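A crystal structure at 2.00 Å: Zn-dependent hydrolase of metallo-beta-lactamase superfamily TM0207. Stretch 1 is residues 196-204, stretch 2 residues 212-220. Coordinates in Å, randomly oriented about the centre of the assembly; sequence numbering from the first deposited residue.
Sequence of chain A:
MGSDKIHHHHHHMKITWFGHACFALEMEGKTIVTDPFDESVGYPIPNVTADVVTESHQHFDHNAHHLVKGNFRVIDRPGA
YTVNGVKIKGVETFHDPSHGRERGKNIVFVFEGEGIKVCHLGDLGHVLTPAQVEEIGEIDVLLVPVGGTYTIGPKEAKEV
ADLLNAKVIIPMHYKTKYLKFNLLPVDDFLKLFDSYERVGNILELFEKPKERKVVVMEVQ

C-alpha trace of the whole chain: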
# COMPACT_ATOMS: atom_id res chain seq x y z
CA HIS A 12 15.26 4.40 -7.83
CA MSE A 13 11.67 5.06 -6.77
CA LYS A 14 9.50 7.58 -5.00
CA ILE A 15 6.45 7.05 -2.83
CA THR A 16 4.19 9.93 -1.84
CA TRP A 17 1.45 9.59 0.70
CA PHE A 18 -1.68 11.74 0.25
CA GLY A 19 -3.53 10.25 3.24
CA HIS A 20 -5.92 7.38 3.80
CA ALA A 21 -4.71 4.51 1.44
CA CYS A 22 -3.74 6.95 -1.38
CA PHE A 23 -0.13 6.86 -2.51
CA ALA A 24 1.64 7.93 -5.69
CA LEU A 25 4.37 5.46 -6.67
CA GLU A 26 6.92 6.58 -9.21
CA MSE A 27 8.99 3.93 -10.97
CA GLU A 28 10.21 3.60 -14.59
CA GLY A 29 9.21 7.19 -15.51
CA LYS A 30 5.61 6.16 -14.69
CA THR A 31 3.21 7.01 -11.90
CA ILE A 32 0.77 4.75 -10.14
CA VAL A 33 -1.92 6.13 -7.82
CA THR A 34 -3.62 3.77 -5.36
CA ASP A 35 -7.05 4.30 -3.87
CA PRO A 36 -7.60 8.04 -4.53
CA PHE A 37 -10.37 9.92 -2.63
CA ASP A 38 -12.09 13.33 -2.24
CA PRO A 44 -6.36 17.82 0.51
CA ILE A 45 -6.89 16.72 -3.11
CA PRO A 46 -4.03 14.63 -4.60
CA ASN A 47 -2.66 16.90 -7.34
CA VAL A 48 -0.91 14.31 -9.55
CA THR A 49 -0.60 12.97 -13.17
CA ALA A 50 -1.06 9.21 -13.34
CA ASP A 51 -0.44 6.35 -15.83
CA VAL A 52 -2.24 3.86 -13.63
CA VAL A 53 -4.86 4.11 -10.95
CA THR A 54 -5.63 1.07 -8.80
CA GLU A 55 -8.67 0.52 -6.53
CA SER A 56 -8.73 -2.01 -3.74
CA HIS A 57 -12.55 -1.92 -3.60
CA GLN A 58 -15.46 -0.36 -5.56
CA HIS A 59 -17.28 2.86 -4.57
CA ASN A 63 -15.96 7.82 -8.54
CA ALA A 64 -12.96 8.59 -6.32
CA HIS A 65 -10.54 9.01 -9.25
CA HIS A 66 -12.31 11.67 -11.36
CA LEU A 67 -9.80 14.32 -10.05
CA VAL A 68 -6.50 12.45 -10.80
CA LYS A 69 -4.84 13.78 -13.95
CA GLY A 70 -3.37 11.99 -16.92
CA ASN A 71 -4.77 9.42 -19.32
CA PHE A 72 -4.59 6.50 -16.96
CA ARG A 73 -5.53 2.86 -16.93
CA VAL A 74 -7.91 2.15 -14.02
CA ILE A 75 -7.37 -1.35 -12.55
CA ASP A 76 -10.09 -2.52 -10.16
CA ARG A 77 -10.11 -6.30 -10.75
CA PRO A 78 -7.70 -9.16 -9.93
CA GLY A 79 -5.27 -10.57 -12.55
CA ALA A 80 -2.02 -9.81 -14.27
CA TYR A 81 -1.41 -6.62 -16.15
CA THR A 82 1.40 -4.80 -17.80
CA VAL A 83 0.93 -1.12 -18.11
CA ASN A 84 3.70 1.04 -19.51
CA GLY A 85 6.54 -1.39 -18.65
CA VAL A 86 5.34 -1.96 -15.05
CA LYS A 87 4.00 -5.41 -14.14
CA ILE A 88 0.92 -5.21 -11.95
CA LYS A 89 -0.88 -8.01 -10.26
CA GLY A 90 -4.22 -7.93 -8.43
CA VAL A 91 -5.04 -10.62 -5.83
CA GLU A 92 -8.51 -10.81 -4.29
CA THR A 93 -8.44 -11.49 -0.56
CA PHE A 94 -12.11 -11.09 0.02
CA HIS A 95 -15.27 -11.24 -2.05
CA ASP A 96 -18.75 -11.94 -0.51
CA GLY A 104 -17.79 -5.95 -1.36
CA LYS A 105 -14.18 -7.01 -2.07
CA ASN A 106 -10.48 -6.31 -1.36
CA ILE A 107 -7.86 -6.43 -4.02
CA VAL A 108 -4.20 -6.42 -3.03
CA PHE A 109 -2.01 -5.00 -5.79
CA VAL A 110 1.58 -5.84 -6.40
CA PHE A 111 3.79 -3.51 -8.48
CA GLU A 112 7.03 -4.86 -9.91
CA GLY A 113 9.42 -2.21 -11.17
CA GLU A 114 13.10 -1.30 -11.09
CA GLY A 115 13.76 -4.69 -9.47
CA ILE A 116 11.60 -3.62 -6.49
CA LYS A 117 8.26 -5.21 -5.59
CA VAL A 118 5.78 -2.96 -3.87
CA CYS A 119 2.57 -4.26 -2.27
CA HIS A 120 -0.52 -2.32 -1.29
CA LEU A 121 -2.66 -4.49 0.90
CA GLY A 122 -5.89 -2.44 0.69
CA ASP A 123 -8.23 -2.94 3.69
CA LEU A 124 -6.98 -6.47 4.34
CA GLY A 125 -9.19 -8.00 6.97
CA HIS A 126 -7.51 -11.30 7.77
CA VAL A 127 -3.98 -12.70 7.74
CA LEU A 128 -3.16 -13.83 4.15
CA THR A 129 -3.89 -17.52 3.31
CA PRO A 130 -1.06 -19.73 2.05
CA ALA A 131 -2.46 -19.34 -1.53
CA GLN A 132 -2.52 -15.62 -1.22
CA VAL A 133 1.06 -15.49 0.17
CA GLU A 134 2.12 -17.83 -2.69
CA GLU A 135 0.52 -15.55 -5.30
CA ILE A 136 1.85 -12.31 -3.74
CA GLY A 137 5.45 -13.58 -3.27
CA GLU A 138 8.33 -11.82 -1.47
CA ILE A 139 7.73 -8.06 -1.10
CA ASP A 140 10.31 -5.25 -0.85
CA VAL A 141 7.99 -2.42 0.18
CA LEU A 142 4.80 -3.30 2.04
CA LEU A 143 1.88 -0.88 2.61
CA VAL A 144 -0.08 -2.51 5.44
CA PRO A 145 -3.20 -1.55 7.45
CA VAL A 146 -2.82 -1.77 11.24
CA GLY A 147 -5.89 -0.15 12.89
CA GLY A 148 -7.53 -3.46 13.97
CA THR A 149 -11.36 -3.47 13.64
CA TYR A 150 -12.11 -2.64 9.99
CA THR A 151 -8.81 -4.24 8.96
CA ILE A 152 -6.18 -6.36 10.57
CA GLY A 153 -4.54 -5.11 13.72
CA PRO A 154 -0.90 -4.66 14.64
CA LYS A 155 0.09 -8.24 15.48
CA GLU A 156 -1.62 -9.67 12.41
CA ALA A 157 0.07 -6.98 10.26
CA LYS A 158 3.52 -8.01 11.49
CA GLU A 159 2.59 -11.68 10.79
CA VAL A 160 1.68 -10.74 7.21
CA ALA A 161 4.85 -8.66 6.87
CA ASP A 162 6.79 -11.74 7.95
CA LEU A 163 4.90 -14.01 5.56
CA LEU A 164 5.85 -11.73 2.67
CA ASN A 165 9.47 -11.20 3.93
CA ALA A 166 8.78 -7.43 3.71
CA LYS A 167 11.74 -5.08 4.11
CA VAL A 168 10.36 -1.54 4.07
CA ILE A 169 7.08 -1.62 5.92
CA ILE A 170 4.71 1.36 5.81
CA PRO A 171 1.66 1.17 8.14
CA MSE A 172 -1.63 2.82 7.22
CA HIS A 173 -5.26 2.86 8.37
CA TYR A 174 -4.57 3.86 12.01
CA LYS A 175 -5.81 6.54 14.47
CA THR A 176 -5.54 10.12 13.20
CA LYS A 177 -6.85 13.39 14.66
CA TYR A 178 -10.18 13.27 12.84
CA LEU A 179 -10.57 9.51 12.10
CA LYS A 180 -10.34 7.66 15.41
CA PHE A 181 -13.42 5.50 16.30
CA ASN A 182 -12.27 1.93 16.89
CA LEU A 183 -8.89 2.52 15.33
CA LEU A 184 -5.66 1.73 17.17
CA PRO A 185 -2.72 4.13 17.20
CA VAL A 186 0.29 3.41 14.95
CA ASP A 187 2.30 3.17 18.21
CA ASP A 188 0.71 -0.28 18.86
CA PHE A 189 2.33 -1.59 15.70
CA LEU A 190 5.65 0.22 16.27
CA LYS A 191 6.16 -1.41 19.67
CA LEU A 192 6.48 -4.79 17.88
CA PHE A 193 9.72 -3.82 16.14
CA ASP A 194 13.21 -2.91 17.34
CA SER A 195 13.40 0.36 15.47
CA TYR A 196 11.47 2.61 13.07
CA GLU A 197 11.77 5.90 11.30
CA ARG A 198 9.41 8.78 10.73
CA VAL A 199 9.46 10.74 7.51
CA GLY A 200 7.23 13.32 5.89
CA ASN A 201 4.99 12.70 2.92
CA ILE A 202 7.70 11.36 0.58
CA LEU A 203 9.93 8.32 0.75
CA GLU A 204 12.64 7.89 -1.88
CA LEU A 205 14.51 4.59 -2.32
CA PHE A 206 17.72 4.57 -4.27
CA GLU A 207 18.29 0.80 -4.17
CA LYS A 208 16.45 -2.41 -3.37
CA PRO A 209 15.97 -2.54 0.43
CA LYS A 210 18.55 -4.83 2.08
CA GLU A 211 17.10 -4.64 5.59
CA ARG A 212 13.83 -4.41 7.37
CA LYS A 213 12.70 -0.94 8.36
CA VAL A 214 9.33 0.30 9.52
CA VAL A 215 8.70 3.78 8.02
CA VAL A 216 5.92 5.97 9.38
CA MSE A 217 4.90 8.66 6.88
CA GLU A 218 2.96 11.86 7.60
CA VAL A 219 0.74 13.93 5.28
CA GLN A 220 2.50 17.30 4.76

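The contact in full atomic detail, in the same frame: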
# COMPACT_ATOMS: atom_id res chain seq x y z
N TYR A 196 12.29 2.04 14.13
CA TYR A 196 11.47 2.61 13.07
C TYR A 196 11.97 4.03 12.76
O TYR A 196 12.83 4.59 13.47
CB TYR A 196 10.00 2.66 13.48
CG TYR A 196 9.65 3.58 14.65
CD1 TYR A 196 9.34 4.90 14.44
CD2 TYR A 196 9.59 3.10 15.94
CE1 TYR A 196 9.03 5.74 15.49
CE2 TYR A 196 9.25 3.91 16.99
CZ TYR A 196 8.97 5.23 16.76
OH TYR A 196 8.64 6.08 17.79
N GLU A 197 11.41 4.61 11.72
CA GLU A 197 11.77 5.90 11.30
C GLU A 197 10.50 6.63 10.95
O GLU A 197 9.55 6.03 10.44
CB GLU A 197 12.64 5.73 10.06
CG GLU A 197 13.49 6.88 9.62
CD GLU A 197 14.18 6.55 8.30
OE1 GLU A 197 15.14 5.73 8.31
OE2 GLU A 197 13.74 7.10 7.25
N ARG A 198 10.49 7.93 11.18
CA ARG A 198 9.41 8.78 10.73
C ARG A 198 9.93 9.68 9.62
O ARG A 198 11.05 10.18 9.69
CB ARG A 198 8.85 9.63 11.87
CG ARG A 198 8.16 8.79 12.95
CD ARG A 198 7.80 9.60 14.22
NE ARG A 198 7.23 8.75 15.29
CZ ARG A 198 5.93 8.38 15.42
NH1 ARG A 198 5.01 8.76 14.53
NH2 ARG A 198 5.56 7.61 16.44
N VAL A 199 9.14 9.83 8.57
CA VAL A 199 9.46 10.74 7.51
C VAL A 199 8.25 11.62 7.28
O VAL A 199 7.24 11.52 7.98
CB VAL A 199 9.83 10.00 6.19
CG1 VAL A 199 11.02 9.09 6.43
CG2 VAL A 199 8.64 9.18 5.60
N GLY A 200 8.34 12.48 6.28
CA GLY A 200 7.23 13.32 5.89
C GLY A 200 6.33 12.60 4.92
O GLY A 200 5.99 11.41 5.12
N ASN A 201 5.92 13.29 3.87
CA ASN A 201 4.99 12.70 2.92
C ASN A 201 5.63 12.02 1.73
O ASN A 201 4.91 11.54 0.86
CB ASN A 201 3.96 13.75 2.44
CG ASN A 201 4.55 14.82 1.52
OD1 ASN A 201 5.67 15.20 1.68
ND2 ASN A 201 3.78 15.27 0.54
N ILE A 202 6.96 12.01 1.66
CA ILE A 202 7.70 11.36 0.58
C ILE A 202 8.75 10.40 1.12
O ILE A 202 9.48 10.71 2.07
CB ILE A 202 8.38 12.42 -0.30
CG1 ILE A 202 7.34 13.30 -1.00
CG2 ILE A 202 9.25 11.78 -1.36
CD1 ILE A 202 7.86 14.70 -1.40
N LEU A 203 8.81 9.22 0.53
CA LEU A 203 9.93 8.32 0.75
C LEU A 203 10.58 8.04 -0.59
O LEU A 203 9.91 7.62 -1.53
CB LEU A 203 9.44 7.03 1.35
CG LEU A 203 10.51 5.99 1.68
CD1 LEU A 203 11.39 6.48 2.83
CD2 LEU A 203 9.80 4.69 2.03
N GLU A 204 11.88 8.29 -0.70
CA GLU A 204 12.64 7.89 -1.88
C GLU A 204 13.54 6.71 -1.55
O GLU A 204 14.14 6.68 -0.46
CB GLU A 204 13.45 9.05 -2.43
CG GLU A 204 12.55 10.06 -3.11
CD GLU A 204 13.31 11.26 -3.58
OE1 GLU A 204 14.07 11.11 -4.57
OE2 GLU A 204 13.16 12.35 -2.96
N ARG A 212 15.14 -4.76 6.92
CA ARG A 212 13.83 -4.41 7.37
C ARG A 212 13.85 -3.06 8.05
O ARG A 212 14.69 -2.80 8.91
CB ARG A 212 13.30 -5.43 8.36
CG ARG A 212 12.00 -4.95 8.96
CD ARG A 212 11.21 -5.99 9.57
NE ARG A 212 10.59 -6.83 8.56
CZ ARG A 212 9.85 -7.89 8.85
NH1 ARG A 212 9.68 -8.26 10.12
NH2 ARG A 212 9.31 -8.61 7.87
N LYS A 213 12.89 -2.22 7.69
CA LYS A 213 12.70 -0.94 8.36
C LYS A 213 11.23 -0.53 8.29
O LYS A 213 10.65 -0.49 7.21
CB LYS A 213 13.55 0.14 7.70
CG LYS A 213 13.73 1.40 8.54
CD LYS A 213 14.75 2.35 7.87
CE LYS A 213 14.45 2.63 6.37
NZ LYS A 213 15.30 3.70 5.75
N VAL A 214 10.65 -0.26 9.45
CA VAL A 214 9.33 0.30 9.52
C VAL A 214 9.42 1.83 9.33
O VAL A 214 10.19 2.52 10.01
CB VAL A 214 8.67 -0.09 10.85
CG1 VAL A 214 7.33 0.59 10.97
CG2 VAL A 214 8.51 -1.59 10.93
N VAL A 215 8.69 2.35 8.35
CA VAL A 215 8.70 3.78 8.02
C VAL A 215 7.29 4.32 8.18
O VAL A 215 6.37 3.88 7.48
CB VAL A 215 9.17 4.03 6.59
CG1 VAL A 215 9.01 5.54 6.21
CG2 VAL A 215 10.61 3.61 6.44
N VAL A 216 7.16 5.28 9.09
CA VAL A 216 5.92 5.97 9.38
C VAL A 216 5.94 7.29 8.62
O VAL A 216 6.80 8.14 8.87
CB VAL A 216 5.77 6.28 10.90
CG1 VAL A 216 4.41 6.89 11.20
CG2 VAL A 216 5.94 5.04 11.71
N MSE A 217 5.03 7.44 7.68
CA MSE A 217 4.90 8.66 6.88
C MSE A 217 3.86 9.56 7.53
O MSE A 217 3.15 9.13 8.42
CB MSE A 217 4.49 8.32 5.44
CG MSE A 217 5.35 7.22 4.84
SE MSE A 217 5.25 6.99 2.88
CE MSE A 217 5.86 8.79 2.29
N GLU A 218 3.80 10.79 7.05
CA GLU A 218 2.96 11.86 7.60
C GLU A 218 2.53 12.78 6.46
O GLU A 218 3.36 13.19 5.67
CB GLU A 218 3.74 12.69 8.63
CG GLU A 218 2.88 13.74 9.32
CD GLU A 218 3.68 14.85 9.97
OE1 GLU A 218 4.44 14.55 10.92
OE2 GLU A 218 3.54 16.02 9.54
N VAL A 219 1.24 13.09 6.37
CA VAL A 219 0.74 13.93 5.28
C VAL A 219 1.15 15.37 5.57
O VAL A 219 0.87 15.88 6.65
CB VAL A 219 -0.79 13.82 5.06
CG1 VAL A 219 -1.22 14.65 3.85
CG2 VAL A 219 -1.20 12.38 4.86
N GLN A 220 1.80 16.01 4.59
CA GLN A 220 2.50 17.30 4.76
C GLN A 220 4.04 17.12 4.68
O GLN A 220 4.66 16.38 5.47

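Two stretches of one chain lie side by side, 197-198 pairing in parallel with 213-216, and bury 712 Å² between them. Their CA atoms keep a steady 4.7 to 5.1 Å spacing from Tyr196 beside Val214 to Asn201 beside Val219. The backbone forms a ladder of alternating direction: Glu197 N donates to Val214 O (3.0 Å), Val216 N to Glu197 O (2.8 Å, nearly straight at 176°), and Val199 N to Val216 O (2.9 Å). Glu197 thus uses both its N and its O to straddle Val215, as a parallel register requires. CA-H...O contacts reach the same three carbonyl oxygens: Tyr196 CA to Val214 O (3.3 Å), Val215 CA to Glu197 O (3.4 Å) and Arg198 CA to Val216 O (3.3 Å). Beyond the paired strands one further bond, Glu218 N to Gly200 O (3.0 Å), keeps the two stretches together. Asn201 N also comes to 3.1 Å of Glu218 O, but at a poor angle for a hydrogen bond.

Side chains pack differently on the two faces of the sheet. On the face of Glu197 and Val215, branched and flexible residues interlock. Val215 CG1 is the central knob: Val199 CG2 lies 3.7 Å from it and Leu203 CD1 4.2 Å from it, so the buried valine packs into a corner formed by the two. Val199 CG2 also touches Met217 CG at 3.9 Å, wedging its methyl between Val215 and Met217. Met217, a selenomethionine, starts sideways, but its end comes nearer; with chi1 m, chi2 t and chi3 p, it brings CE into the bend where stretch 1 turns from loop to strand. There CE lies 3.2 Å from Asn201 O, 3.5 Å from Ile202 N, 3.5 Å from Leu203 N and 4.1 Å from Leu203 CB. A long, unbranched side chain suits this hollow, and Met217 has the largest area covered by the opposing stretch, 81 Å². Leu203 CB points toward stretch 2 and helps to line the pocket. Farther along this face, the extended Glu197 side chain meets Lys213, whose end swings nearer; Glu197 OE1 and Lys213 NZ form a salt bridge at 3.3 Å, with a weak hydrogen bond, where both residues are partly exposed.

On the face of Arg198 and Val216, the filling is looser. Val216 is buried, with 79 Å² covered by stretch 1, and its two methyls meet different neighbours: CG2 lies 4.4 Å from Tyr196 CD1, and CG1 3.9 Å from Arg198 NH1, both approaches oblique. Tyr196 and Arg198 are themselves exposed; their side chains lie over the valine at the exposed edge, and Arg198 NH2 is hydrogen-bonded elsewhere in the structure. Tyr196 CB also packs on Val214 CB at 4.0 Å before its ring leads away.

Gly200 presents only backbone, and the space beside its CA is not tightly filled: Gln220 O is 4.0 Å from Gly200 CA. Ile202 and Val219 point away and add little.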